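Local structure of MarR Like Protein, TVG0766549 (3LFK) at residues Asn20-Ile24 against Glu95-Val99; Asp37-Leu42 against Val69-Leu73; Gly50-Leu54 against Glu88-Leu92; Tyr76-Leu80 against Val91-Gly96. The protein is of unknown function: reported as an archaeal mechanosensitive channel, it has the winged helix-turn-helix fold of MarR-like transcriptional regulators and so probably binds DNA. Residues are numbered along the deposited sequence.

Interaction 1. Residues Asn20-Ile24 against Glu95-Val99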
loop_
_atom_site.group_PDB
_atom_site.type_symbol
_atom_site.label_atom_id
_atom_site.label_comp_id
_atom_site.label_asym_id
_atom_site.label_seq_id
_atom_site.Cartn_x
_atom_site.Cartn_y
_atom_site.Cartn_z
ATOM N N ASN A 20 4.107 20.416 0.232
ATOM C CA ASN A 20 3.035 19.785 0.991
ATOM C C ASN A 20 3.107 18.268 0.993
ATOM O O ASN A 20 3.428 17.641 -0.016
ATOM C CB ASN A 20 1.650 20.216 0.481
ATOM C CG ASN A 20 1.276 19.584 -0.851
ATOM O OD1 ASN A 20 1.574 20.131 -1.913
ATOM N ND2 ASN A 20 0.618 18.426 -0.800
ATOM N N LYS A 21 2.810 17.695 2.154
ATOM C CA LYS A 21 2.774 16.249 2.351
ATOM C C LYS A 21 1.446 15.799 1.721
ATOM O O LYS A 21 0.522 16.609 1.585
ATOM C CB LYS A 21 2.767 15.965 3.855
ATOM C CG LYS A 21 3.101 14.546 4.242
ATOM C CD LYS A 21 4.540 14.202 3.889
ATOM C CE LYS A 21 5.526 15.080 4.641
ATOM N NZ LYS A 21 6.934 14.763 4.271
ATOM N N PRO A 22 1.325 14.529 1.302
ATOM C CA PRO A 22 0.034 14.155 0.711
ATOM C C PRO A 22 -1.069 14.128 1.761
ATOM O O PRO A 22 -0.797 13.947 2.937
ATOM C CB PRO A 22 0.300 12.757 0.137
ATOM C CG PRO A 22 1.390 12.239 0.992
ATOM C CD PRO A 22 2.295 13.429 1.178
ATOM N N VAL A 23 -2.302 14.363 1.339
ATOM C CA VAL A 23 -3.421 14.288 2.260
ATOM C C VAL A 23 -4.199 13.090 1.751
ATOM O O VAL A 23 -4.589 13.045 0.581
ATOM C CB VAL A 23 -4.286 15.546 2.213
ATOM C CG1 VAL A 23 -5.467 15.393 3.172
ATOM C CG2 VAL A 23 -3.447 16.738 2.611
ATOM N N ILE A 24 -4.396 12.128 2.650
ATOM C CA ILE A 24 -5.066 10.862 2.352
ATOM C C ILE A 24 -6.394 10.806 3.112
ATOM O O ILE A 24 -6.457 11.213 4.279
ATOM C CB ILE A 24 -4.174 9.695 2.829
ATOM C CG1 ILE A 24 -2.736 9.859 2.293
ATOM C CG2 ILE A 24 -4.789 8.336 2.364
ATOM C CD1 ILE A 24 -2.640 9.840 0.761
ATOM N N GLU A 95 1.942 8.423 -3.546
ATOM C CA GLU A 95 0.979 8.381 -2.445
ATOM C C GLU A 95 0.903 6.966 -1.845
ATOM O O GLU A 95 0.760 6.794 -0.638
ATOM C CB GLU A 95 -0.398 8.852 -2.919
ATOM C CG GLU A 95 -0.450 10.353 -3.280
ATOM C CD GLU A 95 0.453 10.719 -4.451
ATOM O OE1 GLU A 95 0.448 9.992 -5.464
ATOM O OE2 GLU A 95 1.173 11.746 -4.373
ATOM N N GLY A 96 1.009 5.951 -2.695
ATOM C CA GLY A 96 0.990 4.588 -2.199
ATOM C C GLY A 96 2.250 4.316 -1.380
ATOM O O GLY A 96 2.180 3.621 -0.363
ATOM N N GLU A 97 3.389 4.847 -1.814
ATOM C CA GLU A 97 4.641 4.676 -1.071
ATOM C C GLU A 97 4.496 5.358 0.286
ATOM O O GLU A 97 4.871 4.797 1.323
ATOM C CB GLU A 97 5.809 5.285 -1.856
ATOM C CG GLU A 97 5.969 4.616 -3.213
ATOM C CD GLU A 97 7.393 4.302 -3.567
ATOM O OE1 GLU A 97 8.231 5.229 -3.523
ATOM O OE2 GLU A 97 7.666 3.127 -3.900
ATOM N N PHE A 98 3.924 6.557 0.283
ATOM C CA PHE A 98 3.708 7.309 1.518
ATOM C C PHE A 98 2.870 6.514 2.534
ATOM O O PHE A 98 3.220 6.390 3.713
ATOM C CB PHE A 98 2.990 8.637 1.201
ATOM C CG PHE A 98 2.686 9.471 2.416
ATOM C CD1 PHE A 98 3.664 10.282 2.976
ATOM C CD2 PHE A 98 1.438 9.407 3.022
ATOM C CE1 PHE A 98 3.387 11.016 4.130
ATOM C CE2 PHE A 98 1.156 10.134 4.173
ATOM C CZ PHE A 98 2.135 10.940 4.726
ATOM N N VAL A 99 1.744 5.981 2.064
ATOM C CA VAL A 99 0.845 5.257 2.937
ATOM C C VAL A 99 1.484 3.960 3.407
ATOM O O VAL A 99 1.363 3.597 4.576
ATOM C CB VAL A 99 -0.490 5.004 2.190
ATOM C CG1 VAL A 99 -1.342 4.018 2.940
ATOM C CG2 VAL A 99 -1.234 6.343 2.042
#

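Interaction 2. Residues Asp37-Leu42 against Val69-Leu73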
loop_
_atom_site.group_PDB
_atom_site.type_symbol
_atom_site.label_atom_id
_atom_site.label_comp_id
_atom_site.label_asym_id
_atom_site.label_seq_id
_atom_site.Cartn_x
_atom_site.Cartn_y
_atom_site.Cartn_z
ATOM N N ASP A 37 -6.589 -7.399 3.451
ATOM C CA ASP A 37 -6.032 -7.942 2.225
ATOM C C ASP A 37 -5.338 -6.831 1.419
ATOM O O ASP A 37 -4.260 -7.034 0.843
ATOM C CB ASP A 37 -7.116 -8.662 1.402
ATOM C CG ASP A 37 -8.378 -7.812 1.177
ATOM O OD1 ASP A 37 -8.530 -6.751 1.805
ATOM O OD2 ASP A 37 -9.216 -8.220 0.357
ATOM N N GLU A 38 -5.951 -5.643 1.404
ATOM C CA GLU A 38 -5.382 -4.513 0.683
ATOM C C GLU A 38 -4.089 -4.025 1.327
ATOM O O GLU A 38 -3.133 -3.721 0.638
ATOM C CB GLU A 38 -6.431 -3.378 0.616
ATOM C CG GLU A 38 -7.558 -3.753 -0.353
ATOM C CD GLU A 38 -8.837 -2.961 -0.179
ATOM O OE1 GLU A 38 -8.893 -2.034 0.647
ATOM O OE2 GLU A 38 -9.804 -3.301 -0.891
ATOM N N VAL A 39 -4.068 -3.993 2.655
ATOM C CA VAL A 39 -2.883 -3.571 3.374
ATOM C C VAL A 39 -1.772 -4.581 3.096
ATOM O O VAL A 39 -0.649 -4.206 2.785
ATOM C CB VAL A 39 -3.160 -3.504 4.885
ATOM C CG1 VAL A 39 -1.872 -3.152 5.630
ATOM C CG2 VAL A 39 -4.201 -2.423 5.191
ATOM N N SER A 40 -2.090 -5.867 3.202
ATOM C CA SER A 40 -1.086 -6.896 2.906
ATOM C C SER A 40 -0.478 -6.720 1.507
ATOM O O SER A 40 0.751 -6.772 1.323
ATOM C CB SER A 40 -1.744 -8.277 3.010
ATOM O OG SER A 40 -2.097 -8.528 4.355
ATOM N N LEU A 41 -1.325 -6.495 0.499
ATOM C CA LEU A 41 -0.806 -6.324 -0.840
ATOM C C LEU A 41 0.041 -5.048 -0.980
ATOM O O LEU A 41 1.062 -5.045 -1.634
ATOM C CB LEU A 41 -1.944 -6.300 -1.864
ATOM C CG LEU A 41 -1.414 -6.129 -3.293
ATOM C CD1 LEU A 41 -0.453 -7.269 -3.691
ATOM C CD2 LEU A 41 -2.597 -6.092 -4.251
ATOM N N LEU A 42 -0.419 -3.951 -0.388
ATOM C CA LEU A 42 0.330 -2.702 -0.455
ATOM C C LEU A 42 1.736 -2.873 0.139
ATOM O O LEU A 42 2.720 -2.383 -0.417
ATOM C CB LEU A 42 -0.447 -1.601 0.296
ATOM C CG LEU A 42 0.159 -0.199 0.240
ATOM C CD1 LEU A 42 -0.006 0.360 -1.147
ATOM C CD2 LEU A 42 -0.542 0.706 1.260
ATOM N N VAL A 69 -7.893 -7.258 -5.512
ATOM C CA VAL A 69 -7.292 -6.456 -4.443
ATOM C C VAL A 69 -6.459 -5.319 -5.069
ATOM O O VAL A 69 -6.539 -4.152 -4.642
ATOM C CB VAL A 69 -6.380 -7.320 -3.537
ATOM C CG1 VAL A 69 -5.859 -6.476 -2.373
ATOM C CG2 VAL A 69 -7.163 -8.499 -2.962
ATOM N N LEU A 70 -5.676 -5.659 -6.082
ATOM C CA LEU A 70 -4.841 -4.667 -6.770
ATOM C C LEU A 70 -5.708 -3.571 -7.404
ATOM O O LEU A 70 -5.349 -2.397 -7.320
ATOM C CB LEU A 70 -3.996 -5.347 -7.856
ATOM C CG LEU A 70 -3.101 -4.413 -8.688
ATOM C CD1 LEU A 70 -2.144 -3.607 -7.798
ATOM C CD2 LEU A 70 -2.306 -5.260 -9.699
ATOM N N LYS A 71 -6.822 -3.945 -8.041
ATOM C CA LYS A 71 -7.681 -2.938 -8.659
ATOM C C LYS A 71 -8.177 -1.948 -7.623
ATOM O O LYS A 71 -8.319 -0.781 -7.921
ATOM C CB LYS A 71 -8.862 -3.566 -9.390
ATOM C CG LYS A 71 -8.437 -4.176 -10.717
ATOM C CD LYS A 71 -9.640 -4.794 -11.438
ATOM C CE LYS A 71 -9.273 -6.098 -12.101
ATOM N NZ LYS A 71 -10.458 -6.733 -12.741
ATOM N N ASN A 72 -8.455 -2.415 -6.408
ATOM C CA ASN A 72 -8.856 -1.461 -5.367
ATOM C C ASN A 72 -7.702 -0.492 -5.057
ATOM O O ASN A 72 -7.914 0.713 -4.926
ATOM C CB ASN A 72 -9.295 -2.202 -4.092
ATOM C CG ASN A 72 -10.710 -2.702 -4.199
ATOM O OD1 ASN A 72 -11.612 -1.934 -4.531
ATOM N ND2 ASN A 72 -10.924 -3.977 -3.922
ATOM N N LEU A 73 -6.474 -1.001 -4.937
ATOM C CA LEU A 73 -5.338 -0.121 -4.664
ATOM C C LEU A 73 -5.154 0.877 -5.785
ATOM O O LEU A 73 -4.743 2.010 -5.528
ATOM C CB LEU A 73 -4.045 -0.916 -4.466
ATOM C CG LEU A 73 -4.068 -1.856 -3.263
ATOM C CD1 LEU A 73 -2.712 -2.529 -3.194
ATOM C CD2 LEU A 73 -4.345 -1.117 -1.968
HETATM O O HOH W 1 -9.680 -5.976 -1.598
#

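Interaction 3. Residues Gly50-Leu54 against Glu88-Leu92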
loop_
_atom_site.group_PDB
_atom_site.type_symbol
_atom_site.label_atom_id
_atom_site.label_comp_id
_atom_site.label_asym_id
_atom_site.label_seq_id
_atom_site.Cartn_x
_atom_site.Cartn_y
_atom_site.Cartn_z
ATOM N N GLY A 50 8.510 -1.363 -4.518
ATOM C CA GLY A 50 7.462 -0.512 -5.056
ATOM C C GLY A 50 7.267 -0.682 -6.556
ATOM O O GLY A 50 6.617 0.150 -7.180
ATOM N N LYS A 51 7.818 -1.757 -7.129
ATOM C CA LYS A 51 7.704 -2.046 -8.566
ATOM C C LYS A 51 7.935 -3.544 -8.809
ATOM O O LYS A 51 8.995 -4.051 -8.450
ATOM C CB LYS A 51 8.749 -1.257 -9.344
ATOM C CG LYS A 51 8.717 -1.532 -10.833
ATOM C CD LYS A 51 9.456 -0.437 -11.583
ATOM C CE LYS A 51 9.102 -0.451 -13.054
ATOM N NZ LYS A 51 9.756 0.683 -13.768
ATOM N N ILE A 52 6.981 -4.228 -9.459
ATOM C CA ILE A 52 7.079 -5.686 -9.664
ATOM C C ILE A 52 6.165 -6.239 -10.795
ATOM O O ILE A 52 5.113 -5.666 -11.098
ATOM C CB ILE A 52 6.720 -6.365 -8.306
ATOM C CG1 ILE A 52 7.033 -7.862 -8.317
ATOM C CG2 ILE A 52 5.240 -6.207 -8.031
ATOM C CD1 ILE A 52 6.836 -8.514 -6.942
ATOM N N PRO A 53 6.561 -7.346 -11.455
ATOM C CA PRO A 53 5.729 -7.921 -12.527
ATOM C C PRO A 53 4.392 -8.443 -11.988
ATOM O O PRO A 53 4.327 -8.979 -10.874
ATOM C CB PRO A 53 6.589 -9.080 -13.052
ATOM C CG PRO A 53 7.971 -8.592 -12.835
ATOM C CD PRO A 53 7.897 -7.982 -11.445
ATOM N N LEU A 54 3.324 -8.318 -12.770
ATOM C CA LEU A 54 2.033 -8.799 -12.299
ATOM C C LEU A 54 2.046 -10.296 -11.967
ATOM O O LEU A 54 1.427 -10.725 -10.999
ATOM C CB LEU A 54 0.929 -8.495 -13.325
ATOM C CG LEU A 54 -0.469 -9.014 -12.984
ATOM C CD1 LEU A 54 -1.084 -8.247 -11.794
ATOM C CD2 LEU A 54 -1.346 -8.838 -14.210
ATOM N N GLU A 88 3.146 -6.780 -18.000
ATOM C CA GLU A 88 2.807 -5.576 -17.253
ATOM C C GLU A 88 3.530 -5.515 -15.913
ATOM O O GLU A 88 3.737 -6.542 -15.256
ATOM C CB GLU A 88 1.290 -5.485 -17.057
ATOM C CG GLU A 88 0.615 -6.802 -16.722
ATOM C CD GLU A 88 -0.647 -7.025 -17.537
ATOM O OE1 GLU A 88 -0.761 -8.102 -18.165
ATOM O OE2 GLU A 88 -1.525 -6.130 -17.553
ATOM N N LYS A 89 3.918 -4.299 -15.535
ATOM C CA LYS A 89 4.638 -4.027 -14.288
ATOM C C LYS A 89 3.721 -3.210 -13.378
ATOM O O LYS A 89 3.082 -2.259 -13.834
ATOM C CB LYS A 89 5.882 -3.194 -14.591
ATOM C CG LYS A 89 7.143 -3.565 -13.835
ATOM C CD LYS A 89 7.800 -4.801 -14.436
ATOM C CE LYS A 89 9.245 -4.946 -13.971
ATOM N NZ LYS A 89 10.116 -3.857 -14.497
ATOM N N ILE A 90 3.659 -3.572 -12.104
ATOM C CA ILE A 90 2.813 -2.845 -11.146
ATOM C C ILE A 90 3.727 -1.975 -10.283
ATOM O O ILE A 90 4.734 -2.457 -9.757
ATOM C CB ILE A 90 2.031 -3.812 -10.240
ATOM C CG1 ILE A 90 1.188 -4.768 -11.088
ATOM C CG2 ILE A 90 1.201 -3.018 -9.232
ATOM C CD1 ILE A 90 0.301 -4.085 -12.146
ATOM N N VAL A 91 3.398 -0.687 -10.141
ATOM C CA VAL A 91 4.236 0.223 -9.364
ATOM C C VAL A 91 3.419 1.044 -8.388
ATOM O O VAL A 91 2.255 1.380 -8.671
ATOM C CB VAL A 91 5.005 1.237 -10.271
ATOM C CG1 VAL A 91 5.657 0.516 -11.450
ATOM C CG2 VAL A 91 4.071 2.286 -10.766
ATOM N N LEU A 92 3.992 1.335 -7.226
ATOM C CA LEU A 92 3.293 2.167 -6.257
ATOM C C LEU A 92 3.420 3.612 -6.717
ATOM O O LEU A 92 4.428 4.004 -7.319
ATOM C CB LEU A 92 3.920 2.060 -4.852
ATOM C CG LEU A 92 3.779 0.719 -4.145
ATOM C CD1 LEU A 92 4.505 0.761 -2.827
ATOM C CD2 LEU A 92 2.304 0.392 -3.919
#

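Interaction 4. Residues Tyr76-Leu80 against Val91-Gly96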
loop_
_atom_site.group_PDB
_atom_site.type_symbol
_atom_site.label_atom_id
_atom_site.label_comp_id
_atom_site.label_asym_id
_atom_site.label_seq_id
_atom_site.Cartn_x
_atom_site.Cartn_y
_atom_site.Cartn_z
ATOM N N TYR A 76 -7.847 3.514 -5.458
ATOM C CA TYR A 76 -7.558 4.430 -4.341
ATOM C C TYR A 76 -6.496 5.463 -4.682
ATOM O O TYR A 76 -6.343 6.459 -3.976
ATOM C CB TYR A 76 -7.015 3.667 -3.110
ATOM C CG TYR A 76 -7.925 2.641 -2.511
ATOM C CD1 TYR A 76 -9.295 2.729 -2.601
ATOM C CD2 TYR A 76 -7.378 1.563 -1.802
ATOM C CE1 TYR A 76 -10.123 1.788 -2.012
ATOM C CE2 TYR A 76 -8.180 0.618 -1.202
ATOM C CZ TYR A 76 -9.551 0.719 -1.302
ATOM O OH TYR A 76 -10.356 -0.215 -0.702
ATOM N N GLY A 77 -5.720 5.203 -5.728
ATOM C CA GLY A 77 -4.653 6.092 -6.127
ATOM C C GLY A 77 -3.290 5.692 -5.568
ATOM O O GLY A 77 -2.339 6.466 -5.594
ATOM N N PHE A 78 -3.186 4.447 -5.105
ATOM C CA PHE A 78 -1.935 3.975 -4.489
ATOM C C PHE A 78 -1.010 3.160 -5.376
ATOM O O PHE A 78 0.172 2.952 -5.039
ATOM C CB PHE A 78 -2.228 3.137 -3.232
ATOM C CG PHE A 78 -2.958 3.879 -2.129
ATOM C CD1 PHE A 78 -2.958 5.278 -2.061
ATOM C CD2 PHE A 78 -3.645 3.166 -1.142
ATOM C CE1 PHE A 78 -3.639 5.933 -1.016
ATOM C CE2 PHE A 78 -4.321 3.806 -0.107
ATOM C CZ PHE A 78 -4.321 5.211 -0.037
ATOM N N ALA A 79 -1.523 2.707 -6.514
ATOM C CA ALA A 79 -0.714 1.917 -7.416
ATOM C C ALA A 79 -1.197 2.109 -8.835
ATOM O O ALA A 79 -2.322 2.573 -9.088
ATOM C CB ALA A 79 -0.839 0.435 -7.025
ATOM N N LEU A 80 -0.335 1.741 -9.777
ATOM C CA LEU A 80 -0.752 1.820 -11.164
ATOM C C LEU A 80 -0.032 0.797 -12.005
ATOM O O LEU A 80 0.894 0.123 -11.532
ATOM C CB LEU A 80 -0.573 3.236 -11.729
ATOM C CG LEU A 80 0.742 3.967 -11.531
ATOM C CD1 LEU A 80 1.722 3.556 -12.620
ATOM C CD2 LEU A 80 0.486 5.469 -11.606
ATOM N N VAL A 91 3.398 -0.687 -10.141
ATOM C CA VAL A 91 4.236 0.223 -9.364
ATOM C C VAL A 91 3.419 1.044 -8.388
ATOM O O VAL A 91 2.255 1.380 -8.671
ATOM C CB VAL A 91 5.005 1.237 -10.271
ATOM C CG1 VAL A 91 5.657 0.516 -11.450
ATOM C CG2 VAL A 91 4.071 2.286 -10.766
ATOM N N LEU A 92 3.992 1.335 -7.226
ATOM C CA LEU A 92 3.293 2.167 -6.257
ATOM C C LEU A 92 3.420 3.612 -6.717
ATOM O O LEU A 92 4.428 4.004 -7.319
ATOM C CB LEU A 92 3.920 2.060 -4.852
ATOM C CG LEU A 92 3.779 0.719 -4.145
ATOM C CD1 LEU A 92 4.505 0.761 -2.827
ATOM C CD2 LEU A 92 2.304 0.392 -3.919
ATOM N N THR A 93 2.377 4.394 -6.485
ATOM C CA THR A 93 2.465 5.828 -6.786
ATOM C C THR A 93 3.179 6.450 -5.582
ATOM O O THR A 93 3.389 5.792 -4.569
ATOM C CB THR A 93 1.087 6.463 -6.850
ATOM O OG1 THR A 93 0.424 6.234 -5.601
ATOM C CG2 THR A 93 0.242 5.842 -7.966
ATOM N N SER A 94 3.534 7.728 -5.671
ATOM C CA SER A 94 4.177 8.378 -4.538
ATOM C C SER A 94 3.252 8.330 -3.319
ATOM O O SER A 94 3.725 8.197 -2.193
ATOM C CB SER A 94 4.510 9.827 -4.872
ATOM O OG SER A 94 5.445 9.870 -5.931
ATOM N N GLU A 95 1.942 8.423 -3.546
ATOM C CA GLU A 95 0.979 8.381 -2.445
ATOM C C GLU A 95 0.903 6.966 -1.845
ATOM O O GLU A 95 0.760 6.794 -0.638
ATOM C CB GLU A 95 -0.398 8.852 -2.919
ATOM C CG GLU A 95 -0.450 10.353 -3.280
ATOM C CD GLU A 95 0.453 10.719 -4.451
ATOM O OE1 GLU A 95 0.448 9.992 -5.464
ATOM O OE2 GLU A 95 1.173 11.746 -4.373
ATOM N N GLY A 96 1.009 5.951 -2.695
ATOM C CA GLY A 96 0.990 4.588 -2.199
ATOM C C GLY A 96 2.250 4.316 -1.380
ATOM O O GLY A 96 2.180 3.621 -0.363
HETATM O O HOH W 2 -1.811 9.041 -6.786
#

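Interaction 1. Residues Asn20-Ile24 against Glu95-Val99
P22 lays its ring over one face of the F98 ring: P22 CG stands 3.4 Å from the F98 ring centroid and only 15° off the ring normal, a nearly ideal CH-pi contact. Such a pairing suits a proline, whose compact, conformationally restricted ring can set its CH groups over an aromatic face. The neighbours extend the apolar patch. The aliphatic part of K21 bends round so that K21 CD comes 3.4 Å from F98 CE1, while I24, two residues beyond P22 and also directed at the helix, reaches between F98 and V99, with I24 CG1 3.8 Å from V99 CG2 and 4.3 Å from F98 CD2. V23, between P22 and I24 in the chain, points away. No hydrogen bond crosses the contact, so it rests on apolar surfaces; E95 adds its methylene groups, E95 CG being 4.2 Å from P22 CB, and its carboxylate turns to the backbone of G16. Segment 20-24 leads into strand 23-24, which pairs with strand 12-14 in a small antiparallel sheet, and the contact sets this N-terminal sheet against the first turns of the long helix 94-116, with Y32 touching both I24 and V99.

Interaction 2. Residues Asp37-Leu42 against Val69-Leu73
L73, V69 and E38 carry much of this crossing between helices, L41 almost as much. V69 points at the other helix beside the backbone of E38, V69 CG1 lying 3.7 Å from E38 CA, where the backbones are closest. L73 CD1 reaches L41 and L42, L73 CD2 lies 3.9 Å from E38 O, and L41 CD2 meets both L73 CD1 at 3.7 Å and V69 CG1 at 3.8 Å, so one leucine methyl fills the space between residues a turn apart. The short axes pass 9.5 Å apart at -80°, and this nearly perpendicular crossing keeps the overlap short. Helix 66-76 is the second helix of the helix-turn-helix, the one that in MarR relatives reads DNA, and helix 36-47 packs across it. E38 adds a polar margin: E38 OE1 bonds to the hydroxyl of Y76 and to S35 N, D37 OD1 to S35 OG, while a water donates to E38 OE2 (2.8 Å) and D37 OD2 (3.0 Å) and accepts a weak bond from N72 ND2 (3.3 Å).

Interaction 3. Residues Gly50-Leu54 against Glu88-Leu92
Rotamers show how a short strand can serve two environments at once. K51 is extended through all four chi angles, near 180° throughout, and runs along the sheet so that K51 CG lies 3.7 Å from V91 CG1 and K51 CE 3.8 Å from K89 CG. K89, with chi1 at -139° between wells and chi2 p, folds towards P53, whose CG is 4.0 Å from K89 CE; the ion pair of K89 with E84 is long and weak. K51, P53, K89 and V91 thus share one face. On the other, I52, extended with chi1 and chi2 both t, reaches out to F44, L45 and I57, and I90 also enters the core against I57. L54 brings its CD1 to 4.2 Å from I90 CG1. The backbone is antiparallel: I52 N to I90 O (2.9 Å) and I90 N to I52 O (2.7 Å) form a hydrogen-bonded pair, flanked by L92 N to G50 O (2.9 Å) and L54 N to E88 O (3.1 Å). G50 enters the strand with a phi of 70°, which favours glycine, and P53, lacking an amide hydrogen, sits in a non-hydrogen-bonded pair and occupies the N-cap position just before helix 54-60. The short strand before the helix-turn-helix, added to the edge of the hairpin 79-84/87-92, completes the three-stranded sheet typical of the winged helix-turn-helix fold.

Interaction 4. Residues Tyr76-Leu80 against Val91-Gly96
G77 ends helix 66-76 in a Schellman motif, its positive phi of 95° giving a backbone geometry that a side chain would obstruct. Its carbonyl then serves the next helix: T93 OG1 donates to G77 O at 2.8 Å, and a water bridges G77 O (2.9 Å) to E95 OE1 (2.8 Å). The CA-to-CB bond of F78 points away overall, yet the side chain stays in contact, F78 CD1 lying 4.2 Å from E95 C; F78 O accepts from T93 N (3.0 Å) and a CA-H...O contact from G96 CA (3.4 Å). A beta carbon on G96 would collide with that oxygen, so the close approach depends on glycine. A79 and L92 form a non-hydrogen-bonded pair, A79 CB facing L92 CD2 at 4.4 Å. At L80, L80 N bonds to V91 O (2.8 Å) and V91 N to L80 O (3.0 Å), while L80 CD1 rests on V91 CG2 at 3.3 Å. T93 is the N-cap of helix 94-116, its OG1 also accepting from G96 N at 3.0 Å. The contact therefore lies at the base of the wing hairpin 79-84/87-92, where helix 66-76 ends and helix 94-116 begins, with F78 and L92 both touching L42 of helix 36-47.

Read from the N terminus, interaction 1 closes the widest loop, joining strand 23-24 to helix 94-116 and enclosing interactions 2 and 3. Interaction 2 ties helix 36-47 to helix 66-76; interaction 3 opens within that span and closes on strand 87-92 beyond it, so the two cross. Interaction 4 opens after interaction 2 has closed, and ends on the same part of the chain as interactions 1 and 3, sharing V91 and L92 with the latter and E95 and G96 with the former. L42 links them, touching V99 and L92, while E38 bonds to Y76. Together they unite the N-terminal sheet, the helix-turn-helix, the wing and the long C-terminal helix.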